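Local coordinates for protein phenylacetaldehyde dehydrogenase (PDB 4O5H) that probably catalyses the NAD+-dependent oxidation of phenylacetaldehyde to phenylacetate, as a member of the aldehyde dehydrogenase family, at residues 137-149 / 491-503. Numbering follows the deposited sequence. Where two conformers were deposited one is given.
Sequences QCFRYMAGWATKI and ELGRAVIDQYTES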
loop_
_atom_site.group_PDB
_atom_site.type_symbol
_atom_site.label_atom_id
_atom_site.label_comp_id
_atom_site.label_asym_id
_atom_site.label_seq_id
_atom_site.Cartn_x
_atom_site.Cartn_y
_atom_site.Cartn_z
ATOM N N GLN A 137 26.121 -1.842 -1.461
ATOM C CA GLN A 137 25.643 -2.900 -0.597
ATOM C C GLN A 137 24.158 -3.176 -0.797
ATOM O O GLN A 137 23.730 -4.297 -0.608
ATOM C CB GLN A 137 25.916 -2.615 0.900
ATOM C CG GLN A 137 27.379 -2.631 1.258
ATOM C CD GLN A 137 27.975 -4.037 1.377
ATOM O OE1 GLN A 137 27.381 -5.043 0.971
ATOM N NE2 GLN A 137 29.191 -4.090 1.872
ATOM N N CYS A 138 23.371 -2.150 -1.140
ATOM C CA CYS A 138 21.960 -2.359 -1.390
ATOM C C CYS A 138 21.775 -3.297 -2.578
ATOM O O CYS A 138 21.027 -4.249 -2.495
ATOM C CB CYS A 138 21.245 -1.047 -1.675
ATOM S SG CYS A 138 19.456 -1.245 -1.848
ATOM N N PHE A 139 22.498 -3.057 -3.689
ATOM C CA PHE A 139 22.452 -3.990 -4.804
ATOM C C PHE A 139 22.923 -5.396 -4.420
ATOM O O PHE A 139 22.341 -6.372 -4.846
ATOM C CB PHE A 139 23.249 -3.469 -6.003
ATOM C CG PHE A 139 22.530 -2.380 -6.788
ATOM C CD1 PHE A 139 21.440 -2.711 -7.585
ATOM C CD2 PHE A 139 22.914 -1.053 -6.671
ATOM C CE1 PHE A 139 20.748 -1.726 -8.278
ATOM C CE2 PHE A 139 22.237 -0.047 -7.383
ATOM C CZ PHE A 139 21.146 -0.391 -8.175
ATOM N N ARG A 140 23.976 -5.492 -3.615
ATOM C CA ARG A 140 24.491 -6.818 -3.226
ATOM C C ARG A 140 23.480 -7.561 -2.323
ATOM O O ARG A 140 23.173 -8.752 -2.546
ATOM C CB ARG A 140 25.860 -6.697 -2.516
ATOM C CG ARG A 140 26.449 -8.057 -2.128
ATOM C CD ARG A 140 27.893 -7.938 -1.719
ATOM N NE ARG A 140 28.733 -7.465 -2.798
ATOM C CZ ARG A 140 29.442 -6.337 -2.778
ATOM N NH1 ARG A 140 29.433 -5.521 -1.739
ATOM N NH2 ARG A 140 30.192 -5.997 -3.832
ATOM N N TYR A 141 22.972 -6.850 -1.305
ATOM C CA TYR A 141 21.995 -7.439 -0.367
ATOM C C TYR A 141 20.770 -7.949 -1.145
ATOM O O TYR A 141 20.356 -9.117 -1.015
ATOM C CB TYR A 141 21.617 -6.428 0.699
ATOM C CG TYR A 141 20.478 -6.857 1.604
ATOM C CD1 TYR A 141 20.704 -7.633 2.707
ATOM C CD2 TYR A 141 19.159 -6.550 1.278
ATOM C CE1 TYR A 141 19.656 -8.056 3.512
ATOM C CE2 TYR A 141 18.101 -6.990 2.056
ATOM C CZ TYR A 141 18.367 -7.728 3.189
ATOM O OH TYR A 141 17.304 -8.178 3.968
ATOM N N MET A 142 20.214 -7.096 -2.016
ATOM C CA MET A 142 19.030 -7.483 -2.781
ATOM C C MET A 142 19.306 -8.577 -3.814
ATOM O O MET A 142 18.438 -9.376 -4.110
ATOM C CB MET A 142 18.412 -6.234 -3.451
ATOM C CG MET A 142 17.930 -5.162 -2.458
ATOM S SD MET A 142 16.576 -5.755 -1.432
ATOM C CE MET A 142 16.594 -4.485 -0.169
ATOM N N ALA A 143 20.510 -8.592 -4.372
ATOM C CA ALA A 143 20.916 -9.665 -5.249
ATOM C C ALA A 143 20.658 -11.025 -4.612
ATOM O O ALA A 143 20.157 -11.971 -5.260
ATOM C CB ALA A 143 22.386 -9.564 -5.625
ATOM N N GLY A 144 20.963 -11.119 -3.348
ATOM C CA GLY A 144 20.771 -12.369 -2.632
ATOM C C GLY A 144 19.302 -12.730 -2.453
ATOM O O GLY A 144 19.004 -13.911 -2.267
ATOM N N TRP A 145 18.380 -11.741 -2.474
ATOM C CA TRP A 145 16.961 -12.060 -2.441
ATOM C C TRP A 145 16.446 -12.625 -3.755
ATOM O O TRP A 145 15.425 -13.328 -3.740
ATOM C CB TRP A 145 16.062 -10.860 -2.045
ATOM C CG TRP A 145 16.005 -10.656 -0.557
ATOM C CD1 TRP A 145 16.429 -9.602 0.115
ATOM C CD2 TRP A 145 15.511 -11.585 0.424
ATOM N NE1 TRP A 145 16.224 -9.762 1.476
ATOM C CE2 TRP A 145 15.645 -10.974 1.685
ATOM C CE3 TRP A 145 14.914 -12.828 0.342
ATOM C CZ2 TRP A 145 15.295 -11.609 2.861
ATOM C CZ3 TRP A 145 14.591 -13.475 1.487
ATOM C CH2 TRP A 145 14.751 -12.857 2.740
ATOM N N ALA A 146 17.152 -12.399 -4.861
ATOM C CA ALA A 146 16.644 -12.823 -6.134
ATOM C C ALA A 146 16.386 -14.329 -6.190
ATOM O O ALA A 146 15.430 -14.762 -6.874
ATOM C CB ALA A 146 17.574 -12.392 -7.245
ATOM N N THR A 147 17.180 -15.123 -5.459
ATOM C CA THR A 147 17.025 -16.561 -5.473
ATOM C C THR A 147 16.204 -17.107 -4.303
ATOM O O THR A 147 16.043 -18.313 -4.216
ATOM C CB THR A 147 18.399 -17.273 -5.476
ATOM O OG1 THR A 147 19.250 -16.653 -4.522
ATOM C CG2 THR A 147 19.046 -17.133 -6.888
ATOM N N LYS A 148 15.660 -16.224 -3.454
ATOM C CA LYS A 148 15.071 -16.622 -2.188
ATOM C C LYS A 148 13.668 -16.054 -1.977
ATOM O O LYS A 148 13.192 -15.952 -0.836
ATOM C CB LYS A 148 15.997 -16.186 -1.082
ATOM C CG LYS A 148 17.360 -16.865 -1.149
ATOM C CD LYS A 148 18.348 -16.242 -0.222
ATOM C CE LYS A 148 19.768 -16.784 -0.452
ATOM N NZ LYS A 148 20.311 -16.359 -1.778
ATOM N N ILE A 149 12.994 -15.699 -3.056
ATOM C CA ILE A 149 11.616 -15.212 -2.939
ATOM C C ILE A 149 10.720 -16.455 -2.915
ATOM O O ILE A 149 10.765 -17.233 -3.854
ATOM C CB ILE A 149 11.278 -14.300 -4.094
ATOM C CG1 ILE A 149 12.102 -13.021 -3.960
ATOM C CG2 ILE A 149 9.795 -13.906 -4.082
ATOM C CD1 ILE A 149 12.349 -12.339 -5.268
ATOM N N GLU A 491 10.953 0.699 2.609
ATOM C CA GLU A 491 12.165 0.487 1.845
ATOM C C GLU A 491 13.010 -0.508 2.594
ATOM O O GLU A 491 12.912 -0.589 3.798
ATOM C CB GLU A 491 12.976 1.775 1.752
ATOM C CG GLU A 491 12.295 2.980 1.081
ATOM C CD GLU A 491 12.414 2.995 -0.425
ATOM O OE1 GLU A 491 12.472 1.896 -1.040
ATOM O OE2 GLU A 491 12.410 4.121 -0.992
ATOM N N LEU A 492 13.878 -1.224 1.872
ATOM C CA LEU A 492 14.909 -2.114 2.445
ATOM C C LEU A 492 14.359 -3.360 3.117
ATOM O O LEU A 492 13.170 -3.512 3.347
ATOM C CB LEU A 492 15.834 -1.338 3.382
ATOM C CG LEU A 492 16.506 -0.102 2.770
ATOM C CD1 LEU A 492 17.355 0.610 3.818
ATOM C CD2 LEU A 492 17.401 -0.522 1.621
ATOM N N GLY A 493 15.269 -4.282 3.412
ATOM C CA GLY A 493 14.920 -5.518 4.095
ATOM C C GLY A 493 14.136 -6.495 3.264
ATOM O O GLY A 493 13.903 -6.306 2.059
ATOM N N ARG A 494 13.702 -7.551 3.923
ATOM C CA ARG A 494 12.752 -8.476 3.335
ATOM C C ARG A 494 11.458 -7.766 2.953
ATOM O O ARG A 494 10.819 -8.120 1.951
ATOM C CB ARG A 494 12.440 -9.595 4.335
ATOM C CG ARG A 494 11.598 -10.699 3.766
ATOM C CD ARG A 494 11.868 -11.966 4.551
ATOM N NE ARG A 494 11.592 -11.749 5.960
ATOM C CZ ARG A 494 10.379 -11.843 6.494
ATOM N NH1 ARG A 494 9.326 -12.144 5.729
ATOM N NH2 ARG A 494 10.203 -11.656 7.807
ATOM N N ALA A 495 11.067 -6.772 3.730
ATOM C CA ALA A 495 9.790 -6.072 3.480
ATOM C C ALA A 495 9.705 -5.501 2.072
ATOM O O ALA A 495 8.678 -5.630 1.397
ATOM C CB ALA A 495 9.560 -4.992 4.516
ATOM N N VAL A 496 10.760 -4.850 1.607
ATOM C CA VAL A 496 10.637 -4.132 0.310
ATOM C C VAL A 496 10.489 -5.138 -0.804
ATOM O O VAL A 496 9.734 -4.937 -1.751
ATOM C CB VAL A 496 11.802 -3.132 0.049
ATOM C CG1 VAL A 496 13.120 -3.861 -0.201
ATOM C CG2 VAL A 496 11.480 -2.221 -1.104
ATOM N N ILE A 497 11.166 -6.268 -0.668
ATOM C CA ILE A 497 11.055 -7.328 -1.648
ATOM C C ILE A 497 9.608 -7.749 -1.826
ATOM O O ILE A 497 9.062 -7.818 -2.955
ATOM C CB ILE A 497 11.964 -8.535 -1.258
ATOM C CG1 ILE A 497 13.442 -8.141 -1.408
ATOM C CG2 ILE A 497 11.643 -9.759 -2.071
ATOM C CD1 ILE A 497 13.950 -7.979 -2.849
ATOM N N ASP A 498 8.939 -8.019 -0.726
ATOM C CA ASP A 498 7.520 -8.378 -0.816
ATOM C C ASP A 498 6.691 -7.275 -1.462
ATOM O O ASP A 498 5.721 -7.542 -2.142
ATOM C CB ASP A 498 6.939 -8.752 0.567
ATOM C CG ASP A 498 7.565 -10.042 1.155
ATOM O OD1 ASP A 498 8.019 -10.943 0.398
ATOM O OD2 ASP A 498 7.611 -10.131 2.415
ATOM N N GLN A 499 7.060 -6.026 -1.242
ATOM C CA GLN A 499 6.324 -4.910 -1.824
ATOM C C GLN A 499 6.585 -4.663 -3.306
ATOM O O GLN A 499 5.926 -3.827 -3.906
ATOM C CB GLN A 499 6.584 -3.650 -0.991
ATOM C CG GLN A 499 6.027 -3.837 0.438
ATOM C CD GLN A 499 6.112 -2.580 1.312
ATOM O OE1 GLN A 499 6.248 -1.466 0.786
ATOM N NE2 GLN A 499 6.037 -2.764 2.642
ATOM N N TYR A 500 7.560 -5.352 -3.890
ATOM C CA TYR A 500 7.766 -5.316 -5.353
ATOM C C TYR A 500 7.231 -6.593 -6.022
ATOM O O TYR A 500 7.480 -6.839 -7.203
ATOM C CB TYR A 500 9.237 -5.121 -5.689
ATOM C CG TYR A 500 9.697 -3.679 -5.618
ATOM C CD1 TYR A 500 9.855 -3.034 -4.400
ATOM C CD2 TYR A 500 9.995 -2.978 -6.765
ATOM C CE1 TYR A 500 10.273 -1.702 -4.327
ATOM C CE2 TYR A 500 10.437 -1.647 -6.708
ATOM C CZ TYR A 500 10.563 -1.020 -5.474
ATOM O OH TYR A 500 10.990 0.288 -5.436
ATOM N N THR A 501 6.511 -7.413 -5.246
ATOM C CA THR A 501 5.821 -8.549 -5.782
ATOM C C THR A 501 4.311 -8.406 -5.611
ATOM O O THR A 501 3.843 -7.623 -4.807
ATOM C CB THR A 501 6.236 -9.864 -5.125
ATOM O OG1 THR A 501 5.824 -9.879 -3.768
ATOM C CG2 THR A 501 7.717 -10.089 -5.238
ATOM N N GLU A 502 3.581 -9.158 -6.440
ATOM C CA GLU A 502 2.140 -9.259 -6.393
ATOM C C GLU A 502 1.835 -10.745 -6.164
ATOM O O GLU A 502 2.389 -11.609 -6.832
ATOM C CB GLU A 502 1.544 -8.766 -7.713
ATOM C CG GLU A 502 0.019 -8.639 -7.720
ATOM C CD GLU A 502 -0.514 -7.379 -7.112
ATOM O OE1 GLU A 502 0.201 -6.355 -7.148
ATOM O OE2 GLU A 502 -1.694 -7.375 -6.677
ATOM N N SER A 503 1.017 -11.039 -5.154
ATOM C CA SER A 503 0.763 -12.404 -4.757
ATOM C C SER A 503 -0.382 -12.976 -5.600
ATOM O O SER A 503 -1.419 -12.322 -5.795
ATOM C CB SER A 503 0.398 -12.432 -3.274
ATOM O OG SER A 503 0.271 -13.747 -2.783
#
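I497 meets M142, W145 and I149 at once, and through it the last helix of this aldehyde dehydrogenase fold, 493-499, packs against the C-terminal end of helix 124-145. Helix 493-499 leads into strand 501-509, which pairs antiparallel with strand 166-181. The site illustrates how one branched side chain can serve a helix and the turn that follows it. With CG1 anti to its carbonyl carbon, I497 sends its two branches to different partners. I497 CG1 lies 3.7 Å from W145 CD1, at an oblique approach to the indole, and I497 CD1, at the end of that branch, touches W145 CB and M142 SD. The other branch, I497 CG2, turns to I149, whose CG1 is 3.8 Å away just beyond the helix end.

M142 shows how a bend redirects a flexible chain. The turn at chi2 (-64°) comes before the sulfur, and the CG-SD-CE end then runs on extended, SD passing I497 while M142 CE reaches V496 CG1 at 3.5 Å and also touches the backbone at L492 and G493. Further back along helix 124-145, C138 SG meets L492 CD2; W193 of helix 187-201 and N476 also pack on C138.

At the more exposed margin, the aliphatic part of R494 crosses the benzo end of the indole, with R494 CD 3.5 Å from W145 CH2. The guanidinium plane stands 57° from the ring, and R494 NH2 makes a weak hydrogen bond to S152 of the second subunit, so this margin lies close to the dimer interface. Y141 carries its hydroxyl to G493, with Y141 OH 3.6 Å from G493 CA. The indole is also tied to its own helix: the same Y141 OH accepts a hydrogen bond from W145 NE1 at 3.1 Å, only 10° out of the indole plane.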